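Local atomic coordinates of putative branched-chain amino acid ABC transporter (Chromobacterium violaceum, PDB entry 4PYR), a protein that is an LppC-family lipoprotein that binds glutathione between two lobes of a periplasmic-binding-protein-like fold and possibly regulates an enzyme. Residues A[77-82]-A[97-102]; A[159-164]-A[186-191]; A[181-186]-A[205-210]. All coordinates share one frame; numbering follows the deposited sequence.

Contact 1. Residues A[77-82]-A[97-102]; sequences PSVTVP and PKLYSL
Lys98 lies across the loop 79-82 and makes most of the contact at one margin of the N-terminal lobe, an alternating alpha/beta domain of the periplasmic-binding-protein type. The loop leads into strand 83-85, and 97-102 carries strand 99-101, the neighbouring parallel strand at the border of the five-stranded sheet. Close to the backbone, Lys98 CB rests on Val79 CG1 at 3.9 Å. Lys98 CG stands anti to its own carbonyl carbon (chi1 -65°), beside the backbone N. Farther out the chain passes the Thr80 carbonyl oxygen, bending at chi3 and again at chi4. Its methylenes meet this oxygen directly: Lys98 CD is 3.3 Å and Lys98 CE 3.2 Å from Thr80 O, so the aliphatic part of the chain touches a backbone carbonyl. The same Lys98 CE also reaches Pro82 CD at 4.1 Å. The two side chains cross at a slant, as do those of Val79 and Lys98.

Two further apolar contacts join the segments. Val79 CG1, anti to its backbone N, also approaches Leu99 CB at 4.3 Å, while Pro82 CB stands obliquely to the Tyr100 ring, 4.5 Å from Tyr100 CE2.

Several outside residues hold the two backbones in place. Asn96 spans the segments, its amide nitrogen bonding Val79 O and its oxygen the Lys98 N-H; Tyr52 OH takes the N-H of Thr80. Backbone bonds from Thr83 to Lys98 and Tyr100 join the two strands, and Tyr100 OH is engaged by Gly270 N. Just ahead of that strand pairing the chains come together through a carbon donor: Pro82 CA lies 3.4 Å from Lys98 O, with an angle of 145° at the hydrogen.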
ATOM      1  N   PRO A  77     -15.070 -14.971 -11.621  1.00 36.36           N
ATOM      2  CA  PRO A  77     -15.639 -16.333 -11.885  1.00 38.83           C
ATOM      3  C   PRO A  77     -14.812 -17.148 -12.871  1.00 43.28           C
ATOM      4  O   PRO A  77     -14.878 -18.380 -12.851  1.00 45.64           O
ATOM      5  CB  PRO A  77     -17.055 -16.064 -12.473  1.00 42.99           C
ATOM      6  CG  PRO A  77     -17.374 -14.669 -12.027  1.00 42.38           C
ATOM      7  CD  PRO A  77     -16.072 -13.919 -11.902  1.00 37.53           C
ATOM      8  N   SER A  78     -14.041 -16.458 -13.713  1.00 40.85           N
ATOM      9  CA  SER A  78     -13.235 -17.116 -14.753  1.00 43.50           C
ATOM     10  C   SER A  78     -11.799 -17.445 -14.305  1.00 37.53           C
ATOM     11  O   SER A  78     -11.033 -18.108 -15.033  1.00 39.75           O
ATOM     12  CB  SER A  78     -13.261 -16.265 -16.045  1.00 43.56           C
ATOM     13  OG  SER A  78     -14.614 -16.017 -16.402  1.00 43.71           O
ATOM     14  N   VAL A  79     -11.455 -17.025 -13.092  1.00 37.48           N
ATOM     15  CA  VAL A  79     -10.070 -17.186 -12.596  1.00 30.92           C
ATOM     16  C   VAL A  79      -9.760 -18.655 -12.404  1.00 32.71           C
ATOM     17  O   VAL A  79     -10.467 -19.393 -11.669  1.00 43.36           O
ATOM     18  CB  VAL A  79      -9.778 -16.348 -11.325  1.00 31.96           C
ATOM     19  CG1 VAL A  79      -8.496 -16.802 -10.623  1.00 34.33           C
ATOM     20  CG2 VAL A  79      -9.657 -14.882 -11.735  1.00 31.35           C
ATOM     21  N   THR A  80      -8.758 -19.102 -13.152  1.00 34.52           N
ATOM     22  CA  THR A  80      -8.386 -20.528 -13.116  1.00 35.64           C
ATOM     23  C   THR A  80      -6.909 -20.797 -12.852  1.00 26.72           C
ATOM     24  O   THR A  80      -6.536 -21.934 -12.623  1.00 35.91           O
ATOM     25  CB  THR A  80      -8.712 -21.211 -14.434  1.00 33.81           C
ATOM     26  OG1 THR A  80      -8.042 -20.503 -15.477  1.00 35.96           O
ATOM     27  CG2 THR A  80     -10.222 -21.245 -14.668  1.00 44.32           C
ATOM     28  N   VAL A  81      -6.082 -19.761 -12.911  1.00 30.65           N
ATOM     29  CA  VAL A  81      -4.713 -19.842 -12.430  1.00 22.54           C
ATOM     30  C   VAL A  81      -4.525 -18.779 -11.327  1.00 27.16           C
ATOM     31  O   VAL A  81      -5.314 -17.827 -11.239  1.00 28.64           O
ATOM     32  CB  VAL A  81      -3.673 -19.634 -13.549  1.00 25.87           C
ATOM     33  CG1 VAL A  81      -3.867 -20.622 -14.653  1.00 26.59           C
ATOM     34  CG2 VAL A  81      -3.649 -18.186 -14.066  1.00 26.14           C
ATOM     35  N   PRO A  82      -3.540 -18.979 -10.441  1.00 26.57           N
ATOM     36  CA  PRO A  82      -3.336 -18.013  -9.382  1.00 22.49           C
ATOM     37  C   PRO A  82      -3.252 -16.635  -9.973  1.00 23.88           C
ATOM     38  O   PRO A  82      -2.484 -16.438 -10.917  1.00 21.52           O
ATOM     39  CB  PRO A  82      -2.040 -18.473  -8.733  1.00 24.49           C
ATOM     40  CG  PRO A  82      -1.950 -19.917  -9.020  1.00 25.97           C
ATOM     41  CD  PRO A  82      -2.524 -20.044 -10.408  1.00 28.28           C
ATOM     42  N   PRO A  97     -10.732 -19.122  -4.856  1.00 36.05           N
ATOM     43  CA  PRO A  97      -9.572 -19.303  -3.993  1.00 33.93           C
ATOM     44  C   PRO A  97      -8.241 -19.104  -4.662  1.00 31.87           C
ATOM     45  O   PRO A  97      -7.217 -19.050  -3.967  1.00 35.06           O
ATOM     46  CB  PRO A  97      -9.724 -20.766  -3.500  1.00 41.43           C
ATOM     47  CG  PRO A  97     -10.504 -21.419  -4.572  1.00 39.90           C
ATOM     48  CD  PRO A  97     -11.514 -20.380  -4.957  1.00 39.70           C
ATOM     49  N   LYS A  98      -8.248 -18.947  -5.990  1.00 29.19           N
ATOM     50  CA  LYS A  98      -7.051 -18.644  -6.746  1.00 30.26           C
ATOM     51  C   LYS A  98      -6.889 -17.158  -6.999  1.00 26.39           C
ATOM     52  O   LYS A  98      -5.922 -16.791  -7.618  1.00 27.47           O
ATOM     53  CB  LYS A  98      -7.079 -19.342  -8.094  1.00 31.43           C
ATOM     54  CG  LYS A  98      -7.031 -20.848  -7.985  1.00 35.23           C
ATOM     55  CD  LYS A  98      -6.976 -21.411  -9.400  1.00 38.25           C
ATOM     56  CE  LYS A  98      -5.807 -22.364  -9.581  1.00 41.71           C
ATOM     57  NZ  LYS A  98      -6.274 -23.742  -9.326  1.00 47.99           N
ATOM     58  N   LEU A  99      -7.838 -16.355  -6.531  1.00 29.55           N
ATOM     59  CA  LEU A  99      -7.774 -14.905  -6.685  1.00 26.70           C
ATOM     60  C   LEU A  99      -7.300 -14.234  -5.411  1.00 23.58           C
ATOM     61  O   LEU A  99      -7.918 -14.328  -4.382  1.00 27.82           O
ATOM     62  CB  LEU A  99      -9.149 -14.356  -7.100  1.00 28.94           C
ATOM     63  CG  LEU A  99      -9.224 -12.847  -7.360  1.00 29.53           C
ATOM     64  CD1 LEU A  99      -8.158 -12.429  -8.379  1.00 30.77           C
ATOM     65  CD2 LEU A  99     -10.620 -12.389  -7.774  1.00 31.67           C
ATOM     66  N   TYR A 100      -6.178 -13.467  -5.565  1.00 25.16           N
ATOM     67  CA  TYR A 100      -5.492 -12.846  -4.439  1.00 24.26           C
ATOM     68  C   TYR A 100      -5.364 -11.349  -4.764  1.00 21.94           C
ATOM     69  O   TYR A 100      -5.609 -10.936  -5.890  1.00 21.67           O
ATOM     70  CB  TYR A 100      -4.062 -13.428  -4.277  1.00 24.26           C
ATOM     71  CG  TYR A 100      -4.041 -14.936  -4.043  1.00 26.25           C
ATOM     72  CD1 TYR A 100      -4.067 -15.434  -2.766  1.00 26.67           C
ATOM     73  CD2 TYR A 100      -3.947 -15.824  -5.111  1.00 24.53           C
ATOM     74  CE1 TYR A 100      -4.090 -16.822  -2.531  1.00 31.75           C
ATOM     75  CE2 TYR A 100      -3.944 -17.206  -4.896  1.00 29.98           C
ATOM     76  CZ  TYR A 100      -4.004 -17.687  -3.615  1.00 27.68           C
ATOM     77  OH  TYR A 100      -3.992 -19.061  -3.391  1.00 34.13           O
ATOM     78  N   SER A 101      -5.008 -10.564  -3.756  1.00 22.98           N
ATOM     79  CA  SER A 101      -4.830  -9.109  -3.942  1.00 24.90           C
ATOM     80  C   SER A 101      -3.517  -8.676  -3.312  1.00 22.79           C
ATOM     81  O   SER A 101      -3.170  -9.136  -2.248  1.00 22.25           O
ATOM     82  CB  SER A 101      -5.979  -8.320  -3.275  1.00 28.54           C
ATOM     83  OG  SER A 101      -5.733  -6.913  -3.310  1.00 37.14           O
ATOM     84  N   LEU A 102      -2.816  -7.756  -3.980  1.00 20.95           N
ATOM     85  CA  LEU A 102      -1.749  -6.956  -3.355  1.00 21.80           C
ATOM     86  C   LEU A 102      -2.037  -5.517  -3.740  1.00 20.26           C
ATOM     87  O   LEU A 102      -2.161  -5.238  -4.896  1.00 21.26           O
ATOM     88  CB  LEU A 102      -0.372  -7.329  -3.881  1.00 21.02           C
ATOM     89  CG  LEU A 102       0.799  -6.474  -3.349  1.00 21.12           C
ATOM     90  CD1 LEU A 102       0.993  -6.592  -1.838  1.00 22.78           C
ATOM     91  CD2 LEU A 102       2.092  -6.827  -4.037  1.00 21.49           C
TER

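Contact 2. Residues A[159-164]-A[186-191]; sequences FDANDM and AARLKS
Arg188, on helix 183-192, passes alongside the selenomethionine Met164 to the backbone of Ala161 in the loop 159-164. Its CB starts out toward the loop, and CG, anti to the backbone N (chi1 173°), begins an extended run as far as NE. The selenium of Met164 accompanies much of that run. It lies 4.2 Å from Arg188 CG, then 4.0 Å from Arg188 CD, and finally 3.7 Å from Arg188 NE, where it sits over one face of the guanidinium. The two chains lie alongside one another but run in opposite senses. At CD the arginine also brushes the edge of the Phe159 ring, near its plane, on the CZ side. Beyond NE the flat group presents its edge to the Ala161 carbonyl: the modelled hydrogen bond from Arg188 NH1 to Ala161 O, 2.4 Å long and bent to 125°, is implausibly short, so its details are doubtful. Ala161 CB also adjoins NH1, so the tip of the arginine is met by both the carbonyl and the methyl group of one residue.

Beside the arginine, Leu189 provides the apolar half of the contact. Its CG is anti to the backbone N, and Leu189 CB lies 4.0 Å from Phe159 CE1, obliquely to the ring. Met164 bends at chi3 and turns its methyl onto Leu189 CD1, a pair modelled doubtfully close. Within the loop, Asp160 OD1 accepts the N-H of Asn162 at 3.2 Å, closing an Asx turn.

Val128 of strand 125-129 and Leu167 of helix 165-172 also pack on Phe159 and Leu189. This is the layering of a Rossmann-like alpha/beta lobe, in which a helix covers the parallel part of the mixed sheet and packs against the loop that follows the outermost strand, 155-158.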
ATOM      1  N   PHE A 159      -9.361  18.249  12.730  1.00 19.69           N
ATOM      2  CA  PHE A 159      -8.500  19.416  12.473  1.00 21.07           C
ATOM      3  C   PHE A 159      -9.320  20.621  12.043  1.00 22.14           C
ATOM      4  O   PHE A 159     -10.183  20.491  11.190  1.00 23.48           O
ATOM      5  CB  PHE A 159      -7.478  19.076  11.403  1.00 20.13           C
ATOM      6  CG  PHE A 159      -6.471  20.193  11.187  1.00 21.12           C
ATOM      7  CD1 PHE A 159      -5.501  20.417  12.124  1.00 20.73           C
ATOM      8  CD2 PHE A 159      -6.508  20.969  10.061  1.00 23.49           C
ATOM      9  CE1 PHE A 159      -4.567  21.434  11.964  1.00 23.23           C
ATOM     10  CE2 PHE A 159      -5.589  21.994   9.899  1.00 25.27           C
ATOM     11  CZ  PHE A 159      -4.612  22.213  10.846  1.00 25.26           C
ATOM     12  N   ASP A 160      -8.996  21.803  12.620  1.00 24.69           N
ATOM     13  CA  ASP A 160      -9.661  23.049  12.344  1.00 27.87           C
ATOM     14  C   ASP A 160      -8.560  24.058  12.015  1.00 26.46           C
ATOM     15  O   ASP A 160      -7.874  24.520  12.901  1.00 31.59           O
ATOM     16  CB  ASP A 160     -10.467  23.502  13.573  1.00 26.53           C
ATOM     17  CG  ASP A 160     -11.405  24.639  13.264  1.00 33.02           C
ATOM     18  OD1 ASP A 160     -11.060  25.482  12.408  1.00 34.26           O
ATOM     19  OD2 ASP A 160     -12.473  24.679  13.896  1.00 33.73           O
ATOM     20  N   ALA A 161      -8.348  24.281  10.725  1.00 30.74           N
ATOM     21  CA  ALA A 161      -7.368  25.283  10.233  1.00 30.62           C
ATOM     22  C   ALA A 161      -7.581  26.731  10.723  1.00 32.43           C
ATOM     23  O   ALA A 161      -6.600  27.481  10.870  1.00 38.44           O
ATOM     24  CB  ALA A 161      -7.357  25.236   8.709  1.00 36.88           C
ATOM     25  N   ASN A 162      -8.828  27.183  10.977  1.00 30.78           N
ATOM     26  CA  ASN A 162      -9.137  28.544  11.352  1.00 35.12           C
ATOM     27  C   ASN A 162      -9.218  28.779  12.868  1.00 31.74           C
ATOM     28  O   ASN A 162      -9.400  29.900  13.339  1.00 45.76           O
ATOM     29  CB  ASN A 162     -10.456  28.948  10.691  1.00 35.41           C
ATOM     30  CG  ASN A 162     -10.416  28.748   9.190  1.00 39.89           C
ATOM     31  OD1 ASN A 162      -9.499  29.236   8.522  1.00 42.73           O
ATOM     32  ND2 ASN A 162     -11.368  27.989   8.654  1.00 42.30           N
ATOM     33  N   ASP A 163      -9.003  27.690  13.612  1.00 42.11           N
ATOM     34  CA  ASP A 163      -8.956  27.822  15.061  1.00 39.28           C
ATOM     35  C   ASP A 163      -8.227  26.639  15.689  1.00 29.15           C
ATOM     36  O   ASP A 163      -8.813  25.598  16.097  1.00 32.34           O
ATOM     37  CB  ASP A 163     -10.361  27.999  15.641  1.00 37.49           C
ATOM     38  CG  ASP A 163     -10.358  28.084  17.136  1.00 38.76           C
ATOM     39  OD1 ASP A 163      -9.467  28.768  17.697  1.00 41.81           O
ATOM     40  OD2 ASP A 163     -11.265  27.489  17.750  1.00 45.11           O
HETATM   41  N   MSE A 164      -6.904  26.768  15.727  1.00 31.79           N
HETATM   42  CA  MSE A 164      -6.048  25.650  16.051  1.00 25.45           C
HETATM   43  C   MSE A 164      -5.843  25.642  17.570  1.00 28.44           C
HETATM   44  O   MSE A 164      -5.374  24.633  18.112  1.00 25.34           O
HETATM   45  CB  MSE A 164      -4.793  25.694  15.135  1.00 32.23           C
HETATM   46  CG  MSE A 164      -4.781  24.662  13.947  1.00 28.47           C
HETATM   47 SE   MSE A 164      -2.975  24.704  13.273  1.00 42.30          SE
HETATM   48  CE  MSE A 164      -2.203  24.136  14.982  1.00 39.52           C
ATOM     49  N   ALA A 186      -0.662  19.082   7.757  1.00 19.86           N
ATOM     50  CA  ALA A 186       0.211  18.438   8.717  1.00 19.00           C
ATOM     51  C   ALA A 186       1.427  19.255   9.010  1.00 19.75           C
ATOM     52  O   ALA A 186       1.863  19.337  10.164  1.00 20.15           O
ATOM     53  CB  ALA A 186       0.626  17.081   8.201  1.00 18.93           C
ATOM     54  N   ALA A 187       1.962  19.866   7.968  1.00 21.23           N
ATOM     55  CA  ALA A 187       3.128  20.725   8.132  1.00 20.89           C
ATOM     56  C   ALA A 187       2.796  21.955   8.950  1.00 24.50           C
ATOM     57  O   ALA A 187       3.579  22.355   9.820  1.00 23.47           O
ATOM     58  CB  ALA A 187       3.705  21.109   6.767  1.00 25.78           C
ATOM     59  N   ARG A 188       1.635  22.554   8.692  1.00 24.75           N
ATOM     60  CA  ARG A 188       1.190  23.692   9.523  1.00 26.35           C
ATOM     61  C   ARG A 188       1.002  23.291  10.986  1.00 23.28           C
ATOM     62  O   ARG A 188       1.428  24.031  11.906  1.00 28.88           O
ATOM     63  CB  ARG A 188      -0.081  24.341   8.964  1.00 31.21           C
ATOM     64  CG  ARG A 188      -0.670  25.410   9.867  1.00 33.83           C
ATOM     65  CD  ARG A 188      -2.126  25.710   9.546  1.00 38.15           C
ATOM     66  NE  ARG A 188      -2.503  26.903  10.273  1.00 40.07           N
ATOM     67  CZ  ARG A 188      -3.700  27.491  10.261  1.00 35.29           C
ATOM     68  NH1 ARG A 188      -4.701  26.932   9.593  1.00 38.37           N
ATOM     69  NH2 ARG A 188      -3.903  28.569  10.975  1.00 37.81           N
ATOM     70  N   LEU A 189       0.405  22.108  11.219  1.00 22.32           N
ATOM     71  CA  LEU A 189       0.173  21.719  12.585  1.00 22.29           C
ATOM     72  C   LEU A 189       1.516  21.395  13.296  1.00 23.28           C
ATOM     73  O   LEU A 189       1.765  21.792  14.456  1.00 23.05           O
ATOM     74  CB  LEU A 189      -0.702  20.466  12.591  1.00 21.34           C
ATOM     75  CG  LEU A 189      -1.016  19.878  13.956  1.00 21.29           C
ATOM     76  CD1 LEU A 189      -1.524  20.971  14.890  1.00 22.37           C
ATOM     77  CD2 LEU A 189      -2.027  18.756  13.807  1.00 21.63           C
ATOM     78  N   LYS A 190       2.420  20.694  12.601  1.00 21.94           N
ATOM     79  CA  LYS A 190       3.708  20.355  13.202  1.00 22.70           C
ATOM     80  C   LYS A 190       4.443  21.604  13.671  1.00 24.36           C
ATOM     81  O   LYS A 190       5.001  21.614  14.773  1.00 26.30           O
ATOM     82  CB  LYS A 190       4.555  19.523  12.203  1.00 23.33           C
ATOM     83  CG  LYS A 190       5.909  19.005  12.726  1.00 23.89           C
ATOM     84  CD  LYS A 190       5.791  18.078  13.928  1.00 24.55           C
ATOM     85  CE  LYS A 190       7.143  17.521  14.369  1.00 22.86           C
ATOM     86  NZ  LYS A 190       7.903  18.467  15.176  1.00 26.55           N
ATOM     87  N   SER A 191       4.350  22.689  12.884  1.00 25.12           N
ATOM     88  CA  SER A 191       4.982  23.948  13.231  1.00 30.56           C
ATOM     89  C   SER A 191       4.347  24.652  14.459  1.00 25.04           C
ATOM     90  O   SER A 191       5.005  25.442  15.122  1.00 32.33           O
ATOM     91  CB  SER A 191       4.942  24.897  12.032  1.00 30.32           C
ATOM     92  OG  SER A 191       5.766  24.418  10.974  1.00 34.16           O
TER

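Contact 3. Residues A[181-186]-A[205-210]; sequences LDVAQA and LNVGGM
Leu205 and Val183 approach each other from the two sides of this contact, each setting a methyl against a carbonyl of the other segment. The CB of Val183 points at the loop 205-210, whereas that of Leu205 leaves its backbone at an angle to the helix and only the end of its side chain closes in. Leu205 CG stands anti to its carbonyl carbon (chi1 -57°), and one of its branches then serves two partners. Leu205 CD2 lies 3.6 Å from Leu181 O, the last carbonyl but one before the helix, and 3.7 Å from Ala186 CB on the first turn. This one methyl thus touches both the residue leading into the helix and its first turn.

Val183 works in the reverse direction. Its CG2 is anti to the backbone N and meets Leu205 O at 3.7 Å. The same CG2 faces Val207 CG1 more loosely, at 4.4 Å, toward the exposed side of the contact. Gln211 and Leu214, farther along the loop, also touch Val183.

The N-terminal end of the helix is capped by Asp182. Asp182 OD2 accepts the N-H of Gln185 at 3.0 Å in a nearly straight bond (160°), with the donor standing 46° out of the carboxylate plane. In the loop, Asn206 is tied elsewhere, its side-chain nitrogen to Asp221 and its backbone oxygen to Arg249.

Strand 176-180, helix 183-192 and strand 199-201 form a beta-alpha-beta crossover between adjacent parallel strands. The contact joins the strand-to-helix turn of that unit to the loop that leaves its second strand.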
ATOM      1  N   LEU A 181      -3.955  13.409   8.197  1.00 16.64           N
ATOM      2  CA  LEU A 181      -4.099  14.787   7.793  1.00 19.65           C
ATOM      3  C   LEU A 181      -3.283  14.964   6.531  1.00 19.34           C
ATOM      4  O   LEU A 181      -2.194  14.366   6.379  1.00 19.27           O
ATOM      5  CB  LEU A 181      -3.547  15.642   8.956  1.00 21.71           C
ATOM      6  CG  LEU A 181      -3.776  17.145   8.951  1.00 20.87           C
ATOM      7  CD1 LEU A 181      -5.245  17.459   8.770  1.00 21.76           C
ATOM      8  CD2 LEU A 181      -3.164  17.757  10.199  1.00 22.21           C
ATOM      9  N   ASP A 182      -3.794  15.793   5.613  1.00 20.14           N
ATOM     10  CA  ASP A 182      -3.098  16.074   4.379  1.00 22.75           C
ATOM     11  C   ASP A 182      -1.753  16.768   4.684  1.00 22.42           C
ATOM     12  O   ASP A 182      -1.598  17.452   5.709  1.00 21.06           O
ATOM     13  CB  ASP A 182      -3.956  16.977   3.500  1.00 25.83           C
ATOM     14  CG  ASP A 182      -4.369  18.258   4.224  1.00 27.55           C
ATOM     15  OD1 ASP A 182      -5.293  18.208   5.093  1.00 29.01           O
ATOM     16  OD2 ASP A 182      -3.720  19.291   4.012  1.00 30.13           O
ATOM     17  N   VAL A 183      -0.789  16.590   3.795  1.00 21.63           N
ATOM     18  CA  VAL A 183       0.582  16.979   4.070  1.00 23.13           C
ATOM     19  C   VAL A 183       0.716  18.489   4.304  1.00 22.67           C
ATOM     20  O   VAL A 183       1.473  18.887   5.186  1.00 24.61           O
ATOM     21  CB  VAL A 183       1.528  16.426   2.968  1.00 30.23           C
ATOM     22  CG1 VAL A 183       1.299  17.097   1.628  1.00 27.14           C
ATOM     23  CG2 VAL A 183       2.982  16.499   3.395  1.00 29.08           C
ATOM     24  N   ALA A 184      -0.034  19.309   3.571  1.00 24.87           N
ATOM     25  CA  ALA A 184       0.010  20.773   3.797  1.00 24.30           C
ATOM     26  C   ALA A 184      -0.445  21.167   5.214  1.00 25.65           C
ATOM     27  O   ALA A 184       0.266  21.896   5.919  1.00 25.84           O
ATOM     28  CB  ALA A 184      -0.812  21.538   2.762  1.00 27.89           C
ATOM     29  N   GLN A 185      -1.599  20.640   5.637  1.00 23.01           N
ATOM     30  CA  GLN A 185      -2.086  20.908   6.968  1.00 22.47           C
ATOM     31  C   GLN A 185      -1.214  20.272   8.036  1.00 19.95           C
ATOM     32  O   GLN A 185      -1.061  20.826   9.116  1.00 21.81           O
ATOM     33  CB  GLN A 185      -3.556  20.507   7.105  1.00 25.73           C
ATOM     34  CG  GLN A 185      -4.465  21.468   6.309  1.00 28.97           C
ATOM     35  CD  GLN A 185      -5.954  21.300   6.584  1.00 30.64           C
ATOM     36  OE1 GLN A 185      -6.488  20.172   6.585  1.00 34.35           O
ATOM     37  NE2 GLN A 185      -6.648  22.434   6.795  1.00 31.43           N
ATOM     38  N   ALA A 186      -0.662  19.082   7.757  1.00 19.86           N
ATOM     39  CA  ALA A 186       0.211  18.438   8.717  1.00 19.00           C
ATOM     40  C   ALA A 186       1.427  19.255   9.010  1.00 19.75           C
ATOM     41  O   ALA A 186       1.863  19.337  10.164  1.00 20.15           O
ATOM     42  CB  ALA A 186       0.626  17.081   8.201  1.00 18.93           C
ATOM     43  N   LEU A 205       2.260  11.240   4.650  1.00 19.61           N
ATOM     44  CA  LEU A 205       3.153  12.406   4.881  1.00 20.23           C
ATOM     45  C   LEU A 205       4.423  12.428   4.088  1.00 22.35           C
ATOM     46  O   LEU A 205       5.088  13.472   4.006  1.00 23.96           O
ATOM     47  CB  LEU A 205       3.494  12.494   6.365  1.00 19.38           C
ATOM     48  CG  LEU A 205       2.256  12.585   7.252  1.00 20.15           C
ATOM     49  CD1 LEU A 205       2.709  12.724   8.677  1.00 20.47           C
ATOM     50  CD2 LEU A 205       1.344  13.738   6.857  1.00 25.27           C
ATOM     51  N   ASN A 206       4.790  11.285   3.509  1.00 22.00           N
ATOM     52  CA  ASN A 206       6.029  11.159   2.768  1.00 25.56           C
ATOM     53  C   ASN A 206       5.728  11.317   1.289  1.00 27.41           C
ATOM     54  O   ASN A 206       5.406  10.389   0.551  1.00 29.26           O
ATOM     55  CB  ASN A 206       6.700   9.803   3.094  1.00 23.32           C
ATOM     56  CG  ASN A 206       8.081   9.669   2.475  1.00 29.10           C
ATOM     57  OD1 ASN A 206       8.709  10.673   2.099  1.00 30.38           O
ATOM     58  ND2 ASN A 206       8.590   8.430   2.376  1.00 27.42           N
ATOM     59  N   VAL A 207       5.795  12.559   0.851  1.00 29.15           N
ATOM     60  CA  VAL A 207       5.387  12.893  -0.490  1.00 31.48           C
ATOM     61  C   VAL A 207       6.568  13.080  -1.420  1.00 32.45           C
ATOM     62  O   VAL A 207       6.414  12.958  -2.653  1.00 39.62           O
ATOM     63  CB  VAL A 207       4.476  14.145  -0.495  1.00 31.60           C
ATOM     64  CG1 VAL A 207       5.270  15.398  -0.166  1.00 41.77           C
ATOM     65  CG2 VAL A 207       3.810  14.280  -1.861  1.00 41.52           C
ATOM     66  N   GLY A 208       7.741  13.333  -0.839  1.00 33.88           N
ATOM     67  CA  GLY A 208       8.945  13.567  -1.574  1.00 38.09           C
ATOM     68  C   GLY A 208       9.349  15.020  -1.520  1.00 39.72           C
ATOM     69  O   GLY A 208       8.615  15.840  -0.989  1.00 39.34           O
ATOM     70  N   GLY A 209      10.511  15.316  -2.074  1.00 41.50           N
ATOM     71  CA  GLY A 209      11.051  16.690  -2.069  1.00 43.12           C
ATOM     72  C   GLY A 209      11.390  17.234  -0.680  1.00 41.65           C
ATOM     73  O   GLY A 209      11.439  16.500   0.309  1.00 40.11           O
HETATM   74  N   MSE A 210      11.646  18.546  -0.611  1.00 44.82           N
HETATM   75  CA  MSE A 210      11.950  19.206   0.659  1.00 41.31           C
HETATM   76  C   MSE A 210      10.736  19.294   1.533  1.00 37.57           C
HETATM   77  O   MSE A 210       9.726  19.866   1.117  1.00 39.21           O
HETATM   78  CB  MSE A 210      12.390  20.656   0.449  1.00 44.67           C
HETATM   79  CG  MSE A 210      13.445  20.993   1.481  1.00 58.44           C
HETATM   80 SE   MSE A 210      15.070  20.126   0.820  1.00 87.21          SE
HETATM   81  CE  MSE A 210      15.857  21.703  -0.084  1.00 80.33           C
TER

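Overall arrangement
Contacts 2 and 3 lie together in one lobe, their centres 13 Å apart, and contact 1 sits in the other, on the opposite side of the chain's centre. Its centre is 44 Å from that of contact 2 and 36 Å from that of contact 3. Along the chain contact 1 closes first; the segments of the other two then alternate. Both use helix 183-192 and share Ala186, and they touch where Phe159 and Leu189 pack on Leu181. That helix thus meets loops following the strands 155-158 and 199-201 of one mixed sheet, while contact 1 belongs to the separate five-stranded parallel sheet. Glutathione occupies the region between the lobes.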